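Local coordinates for MDM10 isoform 1 (Saccharomyces cerevisiae, PDB 7BTX), which forms part of the ERMES complex tethering the endoplasmic reticulum to mitochondria and takes part in late assembly steps of the TOM complex, at residues Pro3-Val8 / Glu154-Lys159; Met168-Ser173 / Thr183-Arg188; Cys206-Leu211 / Ala235-Gly240. One frame throughout, in Å; residues are numbered along the deposited sequence.

Contact 1: Pro3-Val8 / Glu154-Lys159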
loop_
_atom_site.group_PDB
_atom_site.type_symbol
_atom_site.label_atom_id
_atom_site.label_comp_id
_atom_site.label_asym_id
_atom_site.label_seq_id
_atom_site.Cartn_x
_atom_site.Cartn_y
_atom_site.Cartn_z
ATOM N N PRO D 3 -21.506 14.769 5.212
ATOM C CA PRO D 3 -21.171 14.677 3.788
ATOM C C PRO D 3 -21.364 16.006 3.077
ATOM O O PRO D 3 -21.945 16.917 3.660
ATOM C CB PRO D 3 -22.147 13.625 3.268
ATOM C CG PRO D 3 -22.448 12.785 4.457
ATOM C CD PRO D 3 -22.468 13.732 5.617
ATOM N N TYR D 4 -20.881 16.119 1.838
ATOM C CA TYR D 4 -20.981 17.393 1.137
ATOM C C TYR D 4 -22.306 17.524 0.402
ATOM O O TYR D 4 -22.801 18.638 0.208
ATOM C CB TYR D 4 -19.825 17.564 0.159
ATOM C CG TYR D 4 -19.569 19.008 -0.197
ATOM C CD1 TYR D 4 -19.109 19.903 0.759
ATOM C CD2 TYR D 4 -19.805 19.481 -1.482
ATOM C CE1 TYR D 4 -18.876 21.227 0.446
ATOM C CE2 TYR D 4 -19.574 20.808 -1.809
ATOM C CZ TYR D 4 -19.111 21.675 -0.838
ATOM O OH TYR D 4 -18.874 22.994 -1.144
ATOM N N MET D 5 -22.892 16.402 -0.015
ATOM C CA MET D 5 -24.141 16.451 -0.769
ATOM C C MET D 5 -25.305 16.875 0.116
ATOM O O MET D 5 -26.301 17.415 -0.374
ATOM C CB MET D 5 -24.418 15.091 -1.403
ATOM C CG MET D 5 -25.305 15.134 -2.626
ATOM S SD MET D 5 -26.246 13.618 -2.868
ATOM C CE MET D 5 -25.064 12.560 -3.679
ATOM N N ASP D 6 -25.197 16.645 1.426
ATOM C CA ASP D 6 -26.282 16.993 2.335
ATOM C C ASP D 6 -26.153 18.404 2.884
ATOM O O ASP D 6 -27.097 18.900 3.504
ATOM C CB ASP D 6 -26.346 15.997 3.492
ATOM C CG ASP D 6 -26.313 14.561 3.025
ATOM O OD1 ASP D 6 -27.116 14.202 2.140
ATOM O OD2 ASP D 6 -25.487 13.788 3.548
ATOM N N GLN D 7 -25.009 19.060 2.692
ATOM C CA GLN D 7 -24.926 20.469 3.056
ATOM C C GLN D 7 -25.068 21.373 1.843
ATOM O O GLN D 7 -25.337 22.567 1.998
ATOM C CB GLN D 7 -23.623 20.765 3.799
ATOM C CG GLN D 7 -22.372 20.182 3.180
ATOM C CD GLN D 7 -21.179 20.259 4.116
ATOM O OE1 GLN D 7 -21.175 21.041 5.063
ATOM N NE2 GLN D 7 -20.169 19.437 3.865
ATOM N N VAL D 8 -24.877 20.833 0.638
ATOM C CA VAL D 8 -25.383 21.497 -0.559
ATOM C C VAL D 8 -26.903 21.496 -0.540
ATOM O O VAL D 8 -27.548 22.503 -0.858
ATOM C CB VAL D 8 -24.829 20.807 -1.824
ATOM C CG1 VAL D 8 -25.510 21.319 -3.062
ATOM C CG2 VAL D 8 -23.349 21.028 -1.952
ATOM N N GLU D 154 -20.931 10.826 -7.988
ATOM C CA GLU D 154 -22.161 11.103 -7.267
ATOM C C GLU D 154 -22.826 12.302 -7.921
ATOM O O GLU D 154 -22.150 13.124 -8.542
ATOM C CB GLU D 154 -21.891 11.331 -5.778
ATOM C CG GLU D 154 -21.629 12.755 -5.363
ATOM C CD GLU D 154 -21.327 12.872 -3.890
ATOM O OE1 GLU D 154 -21.151 11.823 -3.242
ATOM O OE2 GLU D 154 -21.259 14.007 -3.380
ATOM N N ALA D 155 -24.144 12.396 -7.843
ATOM C CA ALA D 155 -24.866 13.464 -8.507
ATOM C C ALA D 155 -26.129 13.782 -7.727
ATOM O O ALA D 155 -26.611 12.977 -6.932
ATOM C CB ALA D 155 -25.200 13.089 -9.954
ATOM N N MET D 156 -26.664 14.975 -7.963
ATOM C CA MET D 156 -27.897 15.412 -7.330
ATOM C C MET D 156 -28.548 16.522 -8.137
ATOM O O MET D 156 -27.925 17.549 -8.404
ATOM C CB MET D 156 -27.641 15.896 -5.905
ATOM C CG MET D 156 -28.895 16.313 -5.179
ATOM S SD MET D 156 -28.628 16.684 -3.450
ATOM C CE MET D 156 -27.595 18.128 -3.586
ATOM N N ILE D 157 -29.799 16.327 -8.530
ATOM C CA ILE D 157 -30.587 17.346 -9.209
ATOM C C ILE D 157 -31.785 17.649 -8.333
ATOM O O ILE D 157 -32.486 16.730 -7.906
ATOM C CB ILE D 157 -31.038 16.883 -10.606
ATOM C CG1 ILE D 157 -29.844 16.434 -11.440
ATOM C CG2 ILE D 157 -31.785 17.980 -11.319
ATOM C CD1 ILE D 157 -30.225 15.591 -12.609
ATOM N N ILE D 158 -32.014 18.922 -8.050
ATOM C CA ILE D 158 -33.184 19.367 -7.307
ATOM C C ILE D 158 -33.971 20.267 -8.241
ATOM O O ILE D 158 -33.395 21.136 -8.900
ATOM C CB ILE D 158 -32.812 20.112 -6.021
ATOM C CG1 ILE D 158 -31.810 19.318 -5.200
ATOM C CG2 ILE D 158 -34.034 20.365 -5.186
ATOM C CD1 ILE D 158 -31.221 20.120 -4.089
ATOM N N LYS D 159 -35.277 20.053 -8.320
ATOM C CA LYS D 159 -36.172 20.887 -9.108
ATOM C C LYS D 159 -37.339 21.283 -8.220
ATOM O O LYS D 159 -38.086 20.415 -7.766
ATOM C CB LYS D 159 -36.691 20.140 -10.337
ATOM C CG LYS D 159 -35.641 19.531 -11.241
ATOM C CD LYS D 159 -34.889 20.596 -11.990
ATOM C CE LYS D 159 -35.759 21.236 -13.045
ATOM N NZ LYS D 159 -35.027 22.330 -13.730
#
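Met5 carries most of the N-terminal side of the contact, its side chain lying between those of Glu154 and Met156. Starting at CB, the first atom met is a carboxylate oxygen, with Met5 CB 3.9 Å from Glu154 OE2. CG stands anti to the backbone N (chi1 -156°) and comes against the thioether of the second methionine, 3.8 Å from Met156 SD. The sulfur follows the same neighbour: Met5 SD is 3.9 Å from Met156 SD and lies close to Met156 CB as well. At the last bond the chain bends (chi3 -82°), which carries the methyl away from Met156 and to the strand backbone, where Met5 CE is 3.6 Å from Ala155 O. The same methyl meets the tip of Glu154, 3.8 Å from its CD, the two side chains reaching toward each other. The carboxylate is held elsewhere, OE2 being hydrogen-bonded to Tyr143 OH on the adjoining strand.

Met156 returns the contact from the strand side. Its own terminal bend brings CE 3.5 Å from Met5 O and 3.8 Å from Val8 CG1, so one methyl touches the N-terminal segment at two places, a carbonyl and a valine branch. Val8 and Met156 run past each other in opposite directions. The grip is therefore almost wholly van der Waals, with two flexible methionines filling the interface. Met156 also packs on Leu9, further along the helix. A helix near the N terminus packed on the wall, probably from inside the barrel, is the arrangement known from VDAC and Tom40.

Contact 2: Met168-Ser173 / Thr183-Arg188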
loop_
_atom_site.group_PDB
_atom_site.type_symbol
_atom_site.label_atom_id
_atom_site.label_comp_id
_atom_site.label_asym_id
_atom_site.label_seq_id
_atom_site.Cartn_x
_atom_site.Cartn_y
_atom_site.Cartn_z
ATOM N N MET D 168 -36.444 15.566 -6.666
ATOM C CA MET D 168 -35.038 15.381 -6.360
ATOM C C MET D 168 -34.544 14.073 -6.941
ATOM O O MET D 168 -35.228 13.057 -6.857
ATOM C CB MET D 168 -34.796 15.376 -4.858
ATOM C CG MET D 168 -34.550 16.723 -4.247
ATOM S SD MET D 168 -33.904 16.515 -2.591
ATOM C CE MET D 168 -32.676 15.255 -2.886
ATOM N N LEU D 169 -33.353 14.105 -7.519
ATOM C CA LEU D 169 -32.643 12.915 -7.951
ATOM C C LEU D 169 -31.337 12.822 -7.180
ATOM O O LEU D 169 -30.762 13.835 -6.787
ATOM C CB LEU D 169 -32.359 12.947 -9.450
ATOM C CG LEU D 169 -33.378 12.288 -10.366
ATOM C CD1 LEU D 169 -33.326 12.931 -11.724
ATOM C CD2 LEU D 169 -33.078 10.819 -10.479
ATOM N N LYS D 170 -30.872 11.596 -6.956
ATOM C CA LYS D 170 -29.646 11.395 -6.186
ATOM C C LYS D 170 -28.985 10.112 -6.693
ATOM O O LYS D 170 -29.346 9.015 -6.270
ATOM C CB LYS D 170 -29.922 11.312 -4.703
ATOM C CG LYS D 170 -29.668 12.579 -3.925
ATOM C CD LYS D 170 -30.223 12.443 -2.527
ATOM C CE LYS D 170 -29.666 13.489 -1.591
ATOM N NZ LYS D 170 -30.373 13.482 -0.285
ATOM N N GLY D 171 -28.015 10.267 -7.582
ATOM C CA GLY D 171 -27.256 9.142 -8.070
ATOM C C GLY D 171 -25.929 8.994 -7.361
ATOM O O GLY D 171 -25.296 9.960 -6.946
ATOM N N VAL D 172 -25.512 7.741 -7.208
ATOM C CA VAL D 172 -24.213 7.381 -6.651
ATOM C C VAL D 172 -23.698 6.202 -7.465
ATOM O O VAL D 172 -24.395 5.196 -7.615
ATOM C CB VAL D 172 -24.304 7.033 -5.153
ATOM C CG1 VAL D 172 -23.124 6.199 -4.724
ATOM C CG2 VAL D 172 -24.359 8.283 -4.301
ATOM N N SER D 173 -22.485 6.314 -8.009
ATOM C CA SER D 173 -21.945 5.326 -8.946
ATOM C C SER D 173 -20.508 4.978 -8.567
ATOM O O SER D 173 -19.577 5.720 -8.875
ATOM C CB SER D 173 -22.039 5.851 -10.371
ATOM O OG SER D 173 -21.462 4.942 -11.288
ATOM N N THR D 183 -31.913 7.221 -6.848
ATOM C CA THR D 183 -33.113 7.384 -6.044
ATOM C C THR D 183 -33.802 8.703 -6.359
ATOM O O THR D 183 -33.151 9.721 -6.593
ATOM C CB THR D 183 -32.802 7.339 -4.554
ATOM O OG1 THR D 183 -32.199 8.572 -4.172
ATOM C CG2 THR D 183 -31.848 6.225 -4.234
ATOM N N CYS D 184 -35.132 8.676 -6.343
ATOM C CA CYS D 184 -35.967 9.836 -6.614
ATOM C C CYS D 184 -36.721 10.250 -5.358
ATOM O O CYS D 184 -37.104 9.418 -4.537
ATOM C CB CYS D 184 -36.964 9.540 -7.734
ATOM S SG CYS D 184 -36.214 9.145 -9.314
ATOM N N TYR D 185 -36.940 11.554 -5.214
ATOM C CA TYR D 185 -37.647 12.105 -4.056
ATOM C C TYR D 185 -38.663 13.110 -4.576
ATOM O O TYR D 185 -38.302 14.239 -4.908
ATOM C CB TYR D 185 -36.713 12.788 -3.063
ATOM C CG TYR D 185 -35.670 11.923 -2.411
ATOM C CD1 TYR D 185 -34.511 11.577 -3.082
ATOM C CD2 TYR D 185 -35.827 11.488 -1.108
ATOM C CE1 TYR D 185 -33.560 10.801 -2.491
ATOM C CE2 TYR D 185 -34.874 10.704 -0.506
ATOM C CZ TYR D 185 -33.741 10.364 -1.208
ATOM O OH TYR D 185 -32.774 9.585 -0.625
ATOM N N PHE D 186 -39.920 12.713 -4.638
ATOM C CA PHE D 186 -40.998 13.666 -4.823
ATOM C C PHE D 186 -41.536 14.045 -3.456
ATOM O O PHE D 186 -41.704 13.184 -2.594
ATOM C CB PHE D 186 -42.101 13.067 -5.687
ATOM C CG PHE D 186 -43.156 14.044 -6.072
ATOM C CD1 PHE D 186 -42.943 14.934 -7.103
ATOM C CD2 PHE D 186 -44.366 14.073 -5.402
ATOM C CE1 PHE D 186 -43.911 15.831 -7.459
ATOM C CE2 PHE D 186 -45.339 14.975 -5.751
ATOM C CZ PHE D 186 -45.112 15.850 -6.780
ATOM N N GLN D 187 -41.797 15.331 -3.247
ATOM C CA GLN D 187 -42.207 15.782 -1.922
ATOM C C GLN D 187 -43.127 16.987 -2.025
ATOM O O GLN D 187 -42.745 18.019 -2.578
ATOM C CB GLN D 187 -40.983 16.097 -1.062
ATOM C CG GLN D 187 -39.855 16.780 -1.793
ATOM C CD GLN D 187 -38.570 16.780 -1.007
ATOM O OE1 GLN D 187 -38.542 16.379 0.152
ATOM N NE2 GLN D 187 -37.492 17.217 -1.639
ATOM N N ARG D 188 -44.336 16.855 -1.479
ATOM C CA ARG D 188 -45.332 17.923 -1.513
ATOM C C ARG D 188 -45.435 18.545 -0.124
ATOM O O ARG D 188 -45.990 17.972 0.807
ATOM C CB ARG D 188 -46.678 17.392 -1.986
ATOM C CG ARG D 188 -47.785 18.437 -1.943
ATOM C CD ARG D 188 -48.933 18.103 -2.876
ATOM N NE ARG D 188 -49.949 17.283 -2.226
ATOM C CZ ARG D 188 -50.331 16.087 -2.658
ATOM N NH1 ARG D 188 -49.781 15.570 -3.749
ATOM N NH2 ARG D 188 -51.266 15.411 -2.004
#
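Strands 168-173 and 183-188 run antiparallel, their axes 4.7 Å apart at closest approach and 162° between their directions, with Lys170 and Thr183 forming a hydrogen-bonded pair and Leu169 and Cys184 the non-hydrogen-bonded pair beside it. Lys170 N donates to Thr183 O over 3.0 Å, and Thr183 N returns a bond to Lys170 O; Tyr185 N adds one to Met168 O. Between them Cys184 CA makes a CA-H...O contact with Met168 O, and Leu169 CA makes another with Thr183 O.

One face carries Met168, Lys170, Thr183 and Tyr185. Chi1 of -62° puts Tyr185 CG anti to the carbonyl carbon; both long side chains of the facing strand reach the ring. Met168 SD sits 5.5 Å from the ring centroid, 35° off the ring normal, a Met-aromatic contact made at a slant. Nearer the backbone, Met168 CB packs 3.7 Å from Tyr185 CB. Lys170, extended beyond CG, brings CD obliquely to the ring, 3.7 Å from Tyr185 CE1, while its CB meets Thr183 OG1. The thioether has a second neighbour in the amide of Gln187, where Met168 SD is 3.8 Å from Gln187 NE2; that nitrogen is hydrogen-bonded to Tyr13 OH of helix 5-16. Met168 and Lys170 both pack on Leu9 of the same helix, which is consistent with this side facing the barrel interior.

On the reverse face Leu169 CD2 lies 3.7 Å from Cys184 SG, a small apolar pair consistent with a lipid-facing surface. Two consecutive antiparallel strands joined by a short turn, their side chains alternating between the helix-covered face and the reverse one, make the beta hairpin from which transmembrane barrels are built.

Contact 3: Cys206-Leu211 / Ala235-Gly240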
loop_
_atom_site.group_PDB
_atom_site.type_symbol
_atom_site.label_atom_id
_atom_site.label_comp_id
_atom_site.label_asym_id
_atom_site.label_seq_id
_atom_site.Cartn_x
_atom_site.Cartn_y
_atom_site.Cartn_z
ATOM N N CYS D 206 -39.506 1.440 -2.910
ATOM C CA CYS D 206 -40.481 2.515 -2.901
ATOM C C CYS D 206 -40.797 2.873 -1.459
ATOM O O CYS D 206 -40.638 2.059 -0.550
ATOM C CB CYS D 206 -41.759 2.112 -3.642
ATOM S SG CYS D 206 -42.981 3.437 -3.786
ATOM N N GLY D 207 -41.242 4.104 -1.245
ATOM C CA GLY D 207 -41.441 4.527 0.123
ATOM C C GLY D 207 -42.356 5.722 0.215
ATOM O O GLY D 207 -42.834 6.249 -0.790
ATOM N N TYR D 208 -42.589 6.147 1.450
ATOM C CA TYR D 208 -43.512 7.232 1.732
ATOM C C TYR D 208 -43.183 7.783 3.107
ATOM O O TYR D 208 -42.850 7.024 4.010
ATOM C CB TYR D 208 -44.967 6.752 1.676
ATOM C CG TYR D 208 -45.985 7.813 2.000
ATOM C CD1 TYR D 208 -46.190 8.881 1.151
ATOM C CD2 TYR D 208 -46.747 7.743 3.154
ATOM C CE1 TYR D 208 -47.117 9.854 1.441
ATOM C CE2 TYR D 208 -47.678 8.714 3.452
ATOM C CZ TYR D 208 -47.855 9.765 2.589
ATOM O OH TYR D 208 -48.777 10.739 2.868
ATOM N N ARG D 209 -43.252 9.101 3.251
ATOM C CA ARG D 209 -43.085 9.747 4.542
ATOM C C ARG D 209 -44.189 10.769 4.696
ATOM O O ARG D 209 -44.732 11.256 3.706
ATOM C CB ARG D 209 -41.742 10.464 4.690
ATOM C CG ARG D 209 -40.508 9.602 4.689
ATOM C CD ARG D 209 -39.306 10.489 4.947
ATOM N NE ARG D 209 -38.072 9.954 4.387
ATOM C CZ ARG D 209 -37.125 10.704 3.836
ATOM N NH1 ARG D 209 -36.030 10.143 3.348
ATOM N NH2 ARG D 209 -37.281 12.015 3.766
ATOM N N VAL D 210 -44.508 11.101 5.940
ATOM C CA VAL D 210 -45.478 12.145 6.238
ATOM C C VAL D 210 -45.151 12.667 7.627
ATOM O O VAL D 210 -44.646 11.925 8.470
ATOM C CB VAL D 210 -46.929 11.626 6.113
ATOM C CG1 VAL D 210 -47.226 10.518 7.106
ATOM C CG2 VAL D 210 -47.949 12.757 6.222
ATOM N N LEU D 211 -45.347 13.958 7.851
ATOM C CA LEU D 211 -45.142 14.563 9.157
ATOM C C LEU D 211 -46.240 15.590 9.371
ATOM O O LEU D 211 -46.133 16.725 8.899
ATOM C CB LEU D 211 -43.752 15.189 9.255
ATOM C CG LEU D 211 -43.242 15.689 10.607
ATOM C CD1 LEU D 211 -41.776 15.394 10.722
ATOM C CD2 LEU D 211 -43.444 17.181 10.763
ATOM N N ALA D 235 -44.738 9.412 10.214
ATOM C CA ALA D 235 -44.709 7.996 9.895
ATOM C C ALA D 235 -43.864 7.778 8.644
ATOM O O ALA D 235 -43.566 8.715 7.904
ATOM C CB ALA D 235 -46.127 7.468 9.718
ATOM N N GLU D 236 -43.465 6.537 8.390
ATOM C CA GLU D 236 -42.775 6.204 7.155
ATOM C C GLU D 236 -43.103 4.766 6.800
ATOM O O GLU D 236 -43.426 3.972 7.682
ATOM C CB GLU D 236 -41.263 6.419 7.265
ATOM C CG GLU D 236 -40.510 5.327 7.967
ATOM C CD GLU D 236 -39.076 5.704 8.257
ATOM O OE1 GLU D 236 -38.692 6.855 7.970
ATOM O OE2 GLU D 236 -38.330 4.844 8.767
ATOM N N PHE D 237 -43.088 4.448 5.505
ATOM C CA PHE D 237 -43.563 3.151 5.015
ATOM C C PHE D 237 -42.706 2.727 3.828
ATOM O O PHE D 237 -42.957 3.152 2.702
ATOM C CB PHE D 237 -45.035 3.214 4.615
ATOM C CG PHE D 237 -45.954 3.657 5.713
ATOM C CD1 PHE D 237 -46.382 2.765 6.679
ATOM C CD2 PHE D 237 -46.379 4.971 5.784
ATOM C CE1 PHE D 237 -47.221 3.175 7.693
ATOM C CE2 PHE D 237 -47.217 5.388 6.794
ATOM C CZ PHE D 237 -47.638 4.489 7.750
ATOM N N TRP D 238 -41.721 1.873 4.070
ATOM C CA TRP D 238 -40.854 1.398 3.007
ATOM C C TRP D 238 -41.267 -0.002 2.574
ATOM O O TRP D 238 -41.818 -0.775 3.357
ATOM C CB TRP D 238 -39.400 1.408 3.468
ATOM C CG TRP D 238 -38.998 2.716 4.000
ATOM C CD1 TRP D 238 -38.977 3.094 5.299
ATOM C CD2 TRP D 238 -38.575 3.847 3.242
ATOM N NE1 TRP D 238 -38.557 4.390 5.404
ATOM C CE2 TRP D 238 -38.309 4.878 4.150
ATOM C CE3 TRP D 238 -38.390 4.084 1.880
ATOM C CZ2 TRP D 238 -37.868 6.126 3.747
ATOM C CZ3 TRP D 238 -37.971 5.322 1.480
ATOM C CH2 TRP D 238 -37.704 6.326 2.410
ATOM N N LEU D 239 -40.991 -0.343 1.313
ATOM C CA LEU D 239 -41.233 -1.695 0.826
ATOM C C LEU D 239 -40.332 -1.994 -0.365
ATOM O O LEU D 239 -40.597 -1.529 -1.475
ATOM C CB LEU D 239 -42.710 -1.875 0.450
ATOM C CG LEU D 239 -43.304 -3.285 0.356
ATOM C CD1 LEU D 239 -44.760 -3.230 0.761
ATOM C CD2 LEU D 239 -43.185 -3.896 -1.026
ATOM N N GLY D 240 -39.278 -2.774 -0.157
ATOM C CA GLY D 240 -38.385 -3.127 -1.243
ATOM C C GLY D 240 -38.967 -4.190 -2.150
ATOM O O GLY D 240 -39.108 -5.342 -1.744
#
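Short strand 209-211, with the residues leading into it, pairs antiparallel with the end of strand 230-240 in the barrel wall, the axes of the paired strands 5.0 Å apart at their closest and their directions at 176°. Val210 and Ala235 form a hydrogen-bonded pair, Val210 N donating to Ala235 O and Ala235 N to Val210 O. Phe237 N bonds to Tyr208 O, and further on Leu239 N reaches Cys206 O at 3.1 Å; the return bond from Cys206 N to Leu239 O is long and weak.

Trp238 and Arg209 dominate one side. With Trp238 CG anti to the carbonyl carbon (chi1 -53°), on the side of the backbone N, two atoms of the six-membered ring approach the glycine, Trp238 CE3 3.5 Å from Gly207 CA and CZ3 also close to it. Farther round the ring, Trp238 CZ2 meets Arg209 NE at 3.9 Å. The guanidinium and indole planes are 63° apart and each group presents its edge, so this is an edge contact rather than a stack. An alanine in place of Trp238 would probably open a gap beside Gly207 CA and leave Arg209 NE without the indole edge next to it, the arginine then relying more on Glu196.

Strand 209-211 has a neighbour on its other side too, which continues the barrel wall: Arg209 makes a backbone bond to Glu196 of strand 194-199, and its NH2 forms a salt bridge with the Glu196 carboxylate. Glu236 runs alongside Arg209, pointing the same way, with Arg209 CG 4.2 Å from Glu236 CB; Glu236 CD lies in the plane of the indole, at its edge. Across the sheet Tyr208 and Phe237 stand side by side, edge against edge, Tyr208 CD2 3.8 Å from Phe237 CD2. Next to them Val210 CG1 packs 4.2 Å from Ala235 CB.

How the contacts relate
From the N terminus, contact 1 comes first and closes the longest loop, 145 residues, part of it not modelled, pinning the N-terminal segment that leads into helix 5-16 to strand 152-162. Contact 2 follows as a tight hairpin closure spanning nine residues, and contact 3 closes 23, again partly unmodelled. The three lie in series, with none nested or crossing. Contacts 1 and 2 touch: strands 152-162 and 165-174 are neighbours, Met5 also packs on Lys170, and the centres are about 10 Å apart. Contact 2 meets contact 3 where Tyr185 packs on Arg209, with strand 194-199 bridging the two. Contacts 1 and 3 do not touch, their nearest atoms being about 10 Å apart.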